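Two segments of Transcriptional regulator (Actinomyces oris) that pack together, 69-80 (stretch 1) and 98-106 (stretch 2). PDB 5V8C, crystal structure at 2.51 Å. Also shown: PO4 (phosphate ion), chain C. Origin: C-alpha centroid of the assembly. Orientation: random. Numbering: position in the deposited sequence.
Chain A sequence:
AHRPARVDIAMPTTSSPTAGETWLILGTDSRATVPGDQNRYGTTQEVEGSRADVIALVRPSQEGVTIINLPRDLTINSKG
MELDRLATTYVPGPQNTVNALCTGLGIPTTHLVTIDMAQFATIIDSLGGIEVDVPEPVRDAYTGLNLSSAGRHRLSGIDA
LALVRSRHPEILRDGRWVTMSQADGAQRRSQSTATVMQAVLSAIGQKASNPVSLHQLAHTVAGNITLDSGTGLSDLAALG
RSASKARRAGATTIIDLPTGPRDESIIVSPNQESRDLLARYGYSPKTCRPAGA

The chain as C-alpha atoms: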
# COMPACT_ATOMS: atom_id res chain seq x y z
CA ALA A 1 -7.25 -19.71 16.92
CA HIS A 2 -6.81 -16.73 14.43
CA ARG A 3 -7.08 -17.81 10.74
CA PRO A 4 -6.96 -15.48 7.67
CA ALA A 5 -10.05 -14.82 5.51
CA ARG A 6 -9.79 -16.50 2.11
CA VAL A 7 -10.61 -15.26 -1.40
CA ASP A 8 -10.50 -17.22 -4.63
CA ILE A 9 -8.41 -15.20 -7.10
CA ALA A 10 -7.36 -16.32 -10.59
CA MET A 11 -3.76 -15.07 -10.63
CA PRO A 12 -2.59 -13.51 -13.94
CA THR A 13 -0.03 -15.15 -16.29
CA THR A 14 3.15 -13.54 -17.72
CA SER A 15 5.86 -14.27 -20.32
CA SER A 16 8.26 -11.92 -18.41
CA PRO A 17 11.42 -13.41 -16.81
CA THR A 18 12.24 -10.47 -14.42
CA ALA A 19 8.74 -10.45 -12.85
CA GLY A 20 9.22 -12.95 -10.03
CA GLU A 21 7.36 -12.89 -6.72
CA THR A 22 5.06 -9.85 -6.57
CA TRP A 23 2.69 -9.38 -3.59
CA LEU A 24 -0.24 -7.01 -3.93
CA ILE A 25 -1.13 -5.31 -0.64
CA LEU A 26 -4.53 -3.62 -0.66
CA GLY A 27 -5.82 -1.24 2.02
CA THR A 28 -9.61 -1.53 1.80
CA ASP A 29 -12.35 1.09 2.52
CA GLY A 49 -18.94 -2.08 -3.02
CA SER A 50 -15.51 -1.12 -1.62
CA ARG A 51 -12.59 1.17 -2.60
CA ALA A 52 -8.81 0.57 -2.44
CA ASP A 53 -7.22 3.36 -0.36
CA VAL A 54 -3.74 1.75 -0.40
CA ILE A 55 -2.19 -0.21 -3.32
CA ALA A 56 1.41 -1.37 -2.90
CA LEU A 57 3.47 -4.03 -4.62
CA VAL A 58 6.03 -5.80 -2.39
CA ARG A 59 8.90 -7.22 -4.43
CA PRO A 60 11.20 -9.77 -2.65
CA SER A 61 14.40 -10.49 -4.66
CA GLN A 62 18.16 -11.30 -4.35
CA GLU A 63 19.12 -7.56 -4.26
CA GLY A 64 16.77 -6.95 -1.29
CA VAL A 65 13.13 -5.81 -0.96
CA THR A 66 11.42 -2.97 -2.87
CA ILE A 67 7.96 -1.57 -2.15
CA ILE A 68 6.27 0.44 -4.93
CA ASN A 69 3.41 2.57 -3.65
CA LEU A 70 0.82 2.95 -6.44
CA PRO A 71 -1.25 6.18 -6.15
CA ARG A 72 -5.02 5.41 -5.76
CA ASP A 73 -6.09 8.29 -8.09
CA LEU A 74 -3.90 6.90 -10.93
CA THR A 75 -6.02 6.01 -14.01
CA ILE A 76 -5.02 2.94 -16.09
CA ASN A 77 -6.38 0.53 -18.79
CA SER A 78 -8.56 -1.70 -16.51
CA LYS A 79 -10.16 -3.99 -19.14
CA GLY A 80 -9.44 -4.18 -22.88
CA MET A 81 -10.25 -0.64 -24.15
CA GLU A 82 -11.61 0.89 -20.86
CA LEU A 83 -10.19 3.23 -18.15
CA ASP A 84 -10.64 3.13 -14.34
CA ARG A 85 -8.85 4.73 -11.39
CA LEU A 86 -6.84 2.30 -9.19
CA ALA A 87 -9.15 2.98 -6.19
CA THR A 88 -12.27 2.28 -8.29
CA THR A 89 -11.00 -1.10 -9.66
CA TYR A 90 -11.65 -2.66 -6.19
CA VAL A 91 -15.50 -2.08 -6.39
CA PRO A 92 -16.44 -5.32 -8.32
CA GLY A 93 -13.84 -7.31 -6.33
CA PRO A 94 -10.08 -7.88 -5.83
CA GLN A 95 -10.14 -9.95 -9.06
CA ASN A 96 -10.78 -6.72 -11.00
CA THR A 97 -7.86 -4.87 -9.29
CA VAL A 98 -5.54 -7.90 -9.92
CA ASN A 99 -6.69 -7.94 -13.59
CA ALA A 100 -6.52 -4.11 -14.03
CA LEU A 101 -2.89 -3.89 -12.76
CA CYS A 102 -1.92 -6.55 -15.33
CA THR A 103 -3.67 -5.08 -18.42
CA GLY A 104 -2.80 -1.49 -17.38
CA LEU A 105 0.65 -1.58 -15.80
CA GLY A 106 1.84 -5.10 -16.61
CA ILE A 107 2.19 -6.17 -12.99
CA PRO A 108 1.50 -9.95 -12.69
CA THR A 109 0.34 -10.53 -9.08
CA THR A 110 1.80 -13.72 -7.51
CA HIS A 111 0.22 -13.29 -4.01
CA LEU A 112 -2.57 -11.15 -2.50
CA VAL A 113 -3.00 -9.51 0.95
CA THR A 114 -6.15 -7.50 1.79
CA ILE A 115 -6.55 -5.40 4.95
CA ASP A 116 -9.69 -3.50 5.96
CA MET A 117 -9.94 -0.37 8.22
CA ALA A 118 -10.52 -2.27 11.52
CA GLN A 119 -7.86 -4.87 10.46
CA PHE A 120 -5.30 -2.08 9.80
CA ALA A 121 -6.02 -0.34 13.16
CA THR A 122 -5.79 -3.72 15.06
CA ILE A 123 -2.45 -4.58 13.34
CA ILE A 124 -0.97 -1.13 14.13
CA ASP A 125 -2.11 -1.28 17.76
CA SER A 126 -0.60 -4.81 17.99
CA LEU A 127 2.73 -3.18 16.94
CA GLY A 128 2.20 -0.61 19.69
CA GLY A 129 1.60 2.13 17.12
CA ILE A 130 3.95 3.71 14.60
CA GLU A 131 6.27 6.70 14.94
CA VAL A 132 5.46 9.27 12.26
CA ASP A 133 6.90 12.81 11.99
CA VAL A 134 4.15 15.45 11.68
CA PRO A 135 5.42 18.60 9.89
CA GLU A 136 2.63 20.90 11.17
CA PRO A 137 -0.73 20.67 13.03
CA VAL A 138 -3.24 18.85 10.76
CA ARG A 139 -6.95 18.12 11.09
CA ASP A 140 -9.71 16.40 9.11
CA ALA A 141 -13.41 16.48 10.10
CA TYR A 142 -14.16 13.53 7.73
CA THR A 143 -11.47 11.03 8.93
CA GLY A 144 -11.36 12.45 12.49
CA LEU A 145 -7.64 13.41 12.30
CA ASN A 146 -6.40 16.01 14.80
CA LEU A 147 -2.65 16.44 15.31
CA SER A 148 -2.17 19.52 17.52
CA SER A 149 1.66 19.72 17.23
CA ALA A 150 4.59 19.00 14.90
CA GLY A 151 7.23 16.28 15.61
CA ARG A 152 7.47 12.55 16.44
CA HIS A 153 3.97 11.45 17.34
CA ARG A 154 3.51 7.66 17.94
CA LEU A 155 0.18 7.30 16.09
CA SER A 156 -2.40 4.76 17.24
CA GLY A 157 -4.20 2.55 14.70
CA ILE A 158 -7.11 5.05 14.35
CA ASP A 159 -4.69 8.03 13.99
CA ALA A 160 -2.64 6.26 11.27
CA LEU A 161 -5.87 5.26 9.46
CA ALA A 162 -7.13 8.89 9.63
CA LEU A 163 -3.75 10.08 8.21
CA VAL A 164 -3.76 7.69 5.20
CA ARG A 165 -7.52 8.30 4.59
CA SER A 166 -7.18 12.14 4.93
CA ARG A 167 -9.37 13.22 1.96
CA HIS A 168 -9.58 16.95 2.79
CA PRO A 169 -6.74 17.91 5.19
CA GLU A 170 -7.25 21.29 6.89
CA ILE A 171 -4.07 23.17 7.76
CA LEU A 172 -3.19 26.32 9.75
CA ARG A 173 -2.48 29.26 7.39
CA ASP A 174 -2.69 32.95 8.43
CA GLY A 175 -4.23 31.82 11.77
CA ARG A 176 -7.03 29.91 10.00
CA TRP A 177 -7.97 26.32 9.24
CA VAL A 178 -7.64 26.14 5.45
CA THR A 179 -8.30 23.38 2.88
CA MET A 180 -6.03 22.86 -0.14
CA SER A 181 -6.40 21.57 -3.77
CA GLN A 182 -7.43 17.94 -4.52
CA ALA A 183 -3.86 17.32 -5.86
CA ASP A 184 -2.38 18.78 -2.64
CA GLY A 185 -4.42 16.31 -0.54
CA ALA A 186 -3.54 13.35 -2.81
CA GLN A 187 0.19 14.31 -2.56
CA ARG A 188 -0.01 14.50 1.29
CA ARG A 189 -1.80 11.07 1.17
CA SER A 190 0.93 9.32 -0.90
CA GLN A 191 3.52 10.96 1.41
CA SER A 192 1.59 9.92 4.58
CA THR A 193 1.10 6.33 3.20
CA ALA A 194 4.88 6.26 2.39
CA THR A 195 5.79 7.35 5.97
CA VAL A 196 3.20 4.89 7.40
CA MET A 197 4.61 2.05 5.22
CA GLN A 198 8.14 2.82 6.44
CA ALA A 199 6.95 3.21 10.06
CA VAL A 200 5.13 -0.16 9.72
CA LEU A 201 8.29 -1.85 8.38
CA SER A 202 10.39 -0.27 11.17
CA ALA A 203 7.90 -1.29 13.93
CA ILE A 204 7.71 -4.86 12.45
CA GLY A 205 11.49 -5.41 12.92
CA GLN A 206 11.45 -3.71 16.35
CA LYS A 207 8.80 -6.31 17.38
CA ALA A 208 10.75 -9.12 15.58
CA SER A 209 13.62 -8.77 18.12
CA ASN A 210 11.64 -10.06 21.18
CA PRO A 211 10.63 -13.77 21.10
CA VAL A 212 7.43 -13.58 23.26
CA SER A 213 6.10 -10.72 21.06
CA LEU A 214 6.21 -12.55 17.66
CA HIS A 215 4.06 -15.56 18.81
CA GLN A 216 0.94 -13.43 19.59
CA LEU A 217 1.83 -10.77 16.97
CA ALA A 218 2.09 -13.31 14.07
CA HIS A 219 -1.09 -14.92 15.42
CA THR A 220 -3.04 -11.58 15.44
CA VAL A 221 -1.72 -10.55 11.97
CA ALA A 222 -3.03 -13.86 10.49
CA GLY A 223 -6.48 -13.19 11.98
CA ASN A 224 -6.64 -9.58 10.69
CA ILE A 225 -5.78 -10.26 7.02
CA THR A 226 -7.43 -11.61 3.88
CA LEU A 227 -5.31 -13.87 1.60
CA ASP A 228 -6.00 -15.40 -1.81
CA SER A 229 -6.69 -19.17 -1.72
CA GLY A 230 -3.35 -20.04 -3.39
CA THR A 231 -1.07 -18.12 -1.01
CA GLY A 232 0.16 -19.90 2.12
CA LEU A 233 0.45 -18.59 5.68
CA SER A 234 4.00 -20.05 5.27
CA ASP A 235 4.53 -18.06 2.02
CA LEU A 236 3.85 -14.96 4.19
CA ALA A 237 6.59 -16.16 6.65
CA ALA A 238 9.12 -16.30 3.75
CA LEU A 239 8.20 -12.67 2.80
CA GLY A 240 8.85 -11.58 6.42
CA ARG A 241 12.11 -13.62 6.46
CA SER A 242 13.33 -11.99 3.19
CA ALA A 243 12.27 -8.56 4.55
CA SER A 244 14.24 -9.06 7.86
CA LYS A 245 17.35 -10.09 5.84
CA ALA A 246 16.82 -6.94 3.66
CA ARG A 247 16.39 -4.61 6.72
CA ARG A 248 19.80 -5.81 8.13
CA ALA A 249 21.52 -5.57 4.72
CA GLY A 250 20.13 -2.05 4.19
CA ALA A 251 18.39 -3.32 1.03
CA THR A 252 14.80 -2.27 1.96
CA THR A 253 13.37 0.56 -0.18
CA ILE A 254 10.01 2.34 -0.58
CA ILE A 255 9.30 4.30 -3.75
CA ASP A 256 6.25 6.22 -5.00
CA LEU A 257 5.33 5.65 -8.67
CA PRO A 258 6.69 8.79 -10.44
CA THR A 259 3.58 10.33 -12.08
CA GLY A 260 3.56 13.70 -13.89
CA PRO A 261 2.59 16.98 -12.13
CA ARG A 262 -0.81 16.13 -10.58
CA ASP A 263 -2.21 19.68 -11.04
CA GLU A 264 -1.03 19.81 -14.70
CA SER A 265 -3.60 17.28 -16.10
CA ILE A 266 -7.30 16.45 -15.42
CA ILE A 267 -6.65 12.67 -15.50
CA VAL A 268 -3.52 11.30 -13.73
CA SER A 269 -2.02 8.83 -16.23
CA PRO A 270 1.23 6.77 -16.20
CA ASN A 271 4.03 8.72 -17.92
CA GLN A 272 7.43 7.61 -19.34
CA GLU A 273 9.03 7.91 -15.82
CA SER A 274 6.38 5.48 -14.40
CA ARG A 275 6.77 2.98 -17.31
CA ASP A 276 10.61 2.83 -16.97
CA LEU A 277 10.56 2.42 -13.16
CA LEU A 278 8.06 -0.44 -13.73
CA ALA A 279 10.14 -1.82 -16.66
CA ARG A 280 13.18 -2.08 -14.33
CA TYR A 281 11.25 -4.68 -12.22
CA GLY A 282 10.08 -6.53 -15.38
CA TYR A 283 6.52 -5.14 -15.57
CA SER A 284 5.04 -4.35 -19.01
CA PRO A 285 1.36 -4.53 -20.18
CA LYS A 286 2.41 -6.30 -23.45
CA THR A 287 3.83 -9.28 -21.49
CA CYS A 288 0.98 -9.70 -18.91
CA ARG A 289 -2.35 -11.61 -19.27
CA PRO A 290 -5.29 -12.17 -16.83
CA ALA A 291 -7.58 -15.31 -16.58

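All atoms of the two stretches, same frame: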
# COMPACT_ATOMS: atom_id res chain seq x y z
N ASN A 69 4.70 2.06 -4.08
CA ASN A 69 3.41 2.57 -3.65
C ASN A 69 2.70 3.15 -4.87
O ASN A 69 3.24 4.05 -5.53
CB ASN A 69 3.60 3.60 -2.51
CG ASN A 69 2.33 4.21 -1.95
OD1 ASN A 69 1.28 3.57 -1.85
ND2 ASN A 69 2.43 5.46 -1.50
N LEU A 70 1.58 2.53 -5.26
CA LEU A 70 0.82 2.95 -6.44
C LEU A 70 -0.27 3.94 -6.03
O LEU A 70 -1.15 3.57 -5.24
CB LEU A 70 0.22 1.74 -7.16
CG LEU A 70 1.20 0.71 -7.71
CD1 LEU A 70 0.47 -0.54 -8.18
CD2 LEU A 70 2.05 1.28 -8.84
N PRO A 71 -0.22 5.20 -6.53
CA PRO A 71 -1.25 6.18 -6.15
C PRO A 71 -2.67 5.76 -6.55
O PRO A 71 -2.88 5.33 -7.68
CB PRO A 71 -0.79 7.47 -6.85
CG PRO A 71 0.06 7.01 -7.97
CD PRO A 71 0.75 5.78 -7.47
N ARG A 72 -3.62 5.83 -5.60
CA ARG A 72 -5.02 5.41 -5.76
C ARG A 72 -5.78 6.15 -6.88
O ARG A 72 -6.67 5.57 -7.51
CB ARG A 72 -5.78 5.50 -4.42
CG ARG A 72 -5.93 6.93 -3.88
CD ARG A 72 -6.72 7.03 -2.57
NE ARG A 72 -8.09 6.53 -2.69
CZ ARG A 72 -9.11 7.21 -3.21
NH1 ARG A 72 -8.92 8.42 -3.71
NH2 ARG A 72 -10.32 6.67 -3.24
N ASP A 73 -5.45 7.43 -7.09
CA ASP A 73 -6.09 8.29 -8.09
C ASP A 73 -5.57 8.04 -9.50
O ASP A 73 -6.16 8.52 -10.45
CB ASP A 73 -5.96 9.78 -7.69
CG ASP A 73 -4.56 10.21 -7.25
OD1 ASP A 73 -4.08 9.69 -6.21
OD2 ASP A 73 -3.98 11.11 -7.90
N LEU A 74 -4.49 7.24 -9.63
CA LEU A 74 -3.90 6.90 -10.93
C LEU A 74 -4.89 6.13 -11.82
O LEU A 74 -5.45 5.12 -11.39
CB LEU A 74 -2.59 6.12 -10.72
CG LEU A 74 -1.92 5.51 -11.95
CD1 LEU A 74 -1.01 6.53 -12.65
CD2 LEU A 74 -1.15 4.26 -11.58
N THR A 75 -5.11 6.62 -13.04
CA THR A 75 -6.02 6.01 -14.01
C THR A 75 -5.21 5.13 -14.95
O THR A 75 -4.12 5.52 -15.37
CB THR A 75 -6.80 7.11 -14.76
OG1 THR A 75 -7.30 8.06 -13.81
CG2 THR A 75 -7.93 6.57 -15.60
N ILE A 76 -5.70 3.92 -15.23
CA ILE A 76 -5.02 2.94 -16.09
C ILE A 76 -6.03 2.20 -17.01
O ILE A 76 -7.24 2.36 -16.84
CB ILE A 76 -4.20 1.92 -15.24
CG1 ILE A 76 -5.10 1.20 -14.20
CG2 ILE A 76 -2.97 2.57 -14.59
CD1 ILE A 76 -4.68 -0.21 -13.88
N ASN A 77 -5.53 1.36 -17.94
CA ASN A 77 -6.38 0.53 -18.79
C ASN A 77 -6.83 -0.70 -17.97
O ASN A 77 -6.07 -1.66 -17.85
CB ASN A 77 -5.65 0.12 -20.08
CG ASN A 77 -6.50 -0.62 -21.11
OD1 ASN A 77 -5.98 -1.32 -21.98
ND2 ASN A 77 -7.82 -0.46 -21.05
N SER A 78 -8.03 -0.62 -17.36
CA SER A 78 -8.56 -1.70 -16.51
C SER A 78 -8.88 -2.97 -17.29
O SER A 78 -8.34 -4.03 -16.98
CB SER A 78 -9.79 -1.23 -15.74
OG SER A 78 -10.86 -0.92 -16.62
N LYS A 79 -9.77 -2.87 -18.28
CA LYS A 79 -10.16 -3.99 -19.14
C LYS A 79 -10.02 -3.52 -20.58
O LYS A 79 -10.17 -2.33 -20.84
CB LYS A 79 -11.60 -4.43 -18.84
N GLY A 80 -9.67 -4.45 -21.46
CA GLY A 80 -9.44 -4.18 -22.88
C GLY A 80 -10.28 -3.04 -23.43
O GLY A 80 -11.48 -3.20 -23.63
N VAL A 98 -6.60 -6.99 -9.48
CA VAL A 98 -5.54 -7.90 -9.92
C VAL A 98 -5.45 -7.89 -11.47
O VAL A 98 -4.37 -7.74 -12.03
CB VAL A 98 -5.75 -9.33 -9.32
CG1 VAL A 98 -5.00 -10.39 -10.12
CG2 VAL A 98 -5.34 -9.38 -7.86
N ASN A 99 -6.61 -7.96 -12.14
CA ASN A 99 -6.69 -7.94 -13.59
C ASN A 99 -6.31 -6.58 -14.18
O ASN A 99 -5.55 -6.54 -15.14
CB ASN A 99 -8.07 -8.39 -14.06
CG ASN A 99 -8.35 -9.86 -13.84
OD1 ASN A 99 -7.48 -10.65 -13.45
ND2 ASN A 99 -9.58 -10.27 -14.06
N ALA A 100 -6.81 -5.47 -13.59
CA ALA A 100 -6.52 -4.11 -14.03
C ALA A 100 -5.02 -3.79 -14.01
O ALA A 100 -4.49 -3.31 -15.01
CB ALA A 100 -7.29 -3.10 -13.19
N LEU A 101 -4.33 -4.11 -12.90
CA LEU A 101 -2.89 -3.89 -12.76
C LEU A 101 -2.07 -4.59 -13.84
O LEU A 101 -1.08 -4.03 -14.33
CB LEU A 101 -2.41 -4.30 -11.36
CG LEU A 101 -2.80 -3.34 -10.25
CD1 LEU A 101 -2.32 -3.83 -8.94
CD2 LEU A 101 -2.28 -1.92 -10.53
N CYS A 102 -2.52 -5.78 -14.25
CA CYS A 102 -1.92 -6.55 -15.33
C CYS A 102 -2.13 -5.88 -16.70
O CYS A 102 -1.15 -5.57 -17.39
CB CYS A 102 -2.46 -7.97 -15.32
SG CYS A 102 -1.88 -8.99 -16.70
N THR A 103 -3.38 -5.66 -17.11
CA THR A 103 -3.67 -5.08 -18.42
C THR A 103 -3.26 -3.60 -18.54
O THR A 103 -3.08 -3.12 -19.66
CB THR A 103 -5.14 -5.30 -18.83
OG1 THR A 103 -5.97 -4.34 -18.19
CG2 THR A 103 -5.65 -6.69 -18.54
N GLY A 104 -3.12 -2.91 -17.41
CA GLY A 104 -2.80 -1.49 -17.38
C GLY A 104 -1.37 -1.13 -17.05
O GLY A 104 -0.85 -0.14 -17.56
N LEU A 105 -0.72 -1.89 -16.17
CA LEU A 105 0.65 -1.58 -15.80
C LEU A 105 1.62 -2.71 -16.08
O LEU A 105 2.83 -2.49 -16.08
CB LEU A 105 0.75 -1.14 -14.33
CG LEU A 105 0.10 0.21 -13.99
CD1 LEU A 105 0.17 0.48 -12.50
CD2 LEU A 105 0.72 1.35 -14.79
N GLY A 106 1.07 -3.89 -16.34
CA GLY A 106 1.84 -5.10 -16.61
C GLY A 106 2.39 -5.75 -15.36
O GLY A 106 3.43 -6.41 -15.42
P PO4 C . -12.99 10.15 -3.60
O1 PO4 C . -14.48 10.51 -4.06
O2 PO4 C . -12.09 9.95 -4.91
O3 PO4 C . -13.01 8.79 -2.76
O4 PO4 C . -12.42 11.30 -2.73

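The contact sets a short strand beginning at Thr75 across a helix at 80°, their axes 6.5 Å apart at closest approach, and it grades from greasy at one end to polar at the other. Asn69 lies out of reach, so the packing begins with Leu70. Its side chain, chi1 m and chi2 t, points toward the helix and packs against two leucines one turn apart: CD1 lies 3.9 Å from Leu101 CD2, and CD2 lies 4.2 Å from Leu105 CD1.

The chain then leaves the helix. A type I turn from Pro71 to Leu74, closed by Leu74 N to Pro71 O at 3.2 Å, carries Arg72 and Asp73 out of the contact, where charge costs little; Arg72 NH2 makes a weak hydrogen bond to phosphate O3 at 3.5 Å. Leu74 brings the chain back, its CD2 4.1 Å from Leu105 CD1. Leu105 thus receives both Leu70 and Leu74. Thr75 is out of reach of the helix and partly exposed, a tolerable place for a polar side chain.

Ile76 is the centrepiece, covered by the helix more than any other residue of its stretch. A beta-branched residue suits a strand, and here its two arms reach different parts of the helix: CG2 packs 3.9 Å from Leu105 CD2, while CD1 sits 4.0 Å from Ala100 CB and 4.2 Å from Gly104 CA. The missing side chain of Gly104 makes this approach possible. An ideal CB on Gly104 would point toward the strand, 2.7 Å from Ile76 CD1 and 2.9 Å from Asn77 O, a clash with both. The CA atoms of Asn77 and Gly104 are accordingly only 4.3 Å apart.

From Asn77 onward the backbone does much of the work. Thr103, chi1 p, points toward stretch 1 and places OG1 2.7 Å from Asn77 O and equally 2.7 Å from Ser78 O. Its single hydroxyl proton has two acceptors within reach, and the geometry does not settle which one it serves. Gly104 N is no substitute: it lies 3.2 Å from Asn77 O at a poor angle, and is instead hydrogen-bonded to Ala100 O at 2.8 Å within the helix.

Ser78 points away overall, yet its CB touches Ala100 CB at 4.0 Å, and its carbonyl O receives a CA-H contact from Ala100 CA at 3.5 Å. Small side chains on both partners suit CA atoms just 4.0 Å apart. Lys79 points away, modelled only to CB, and by Gly80 the contact has ended.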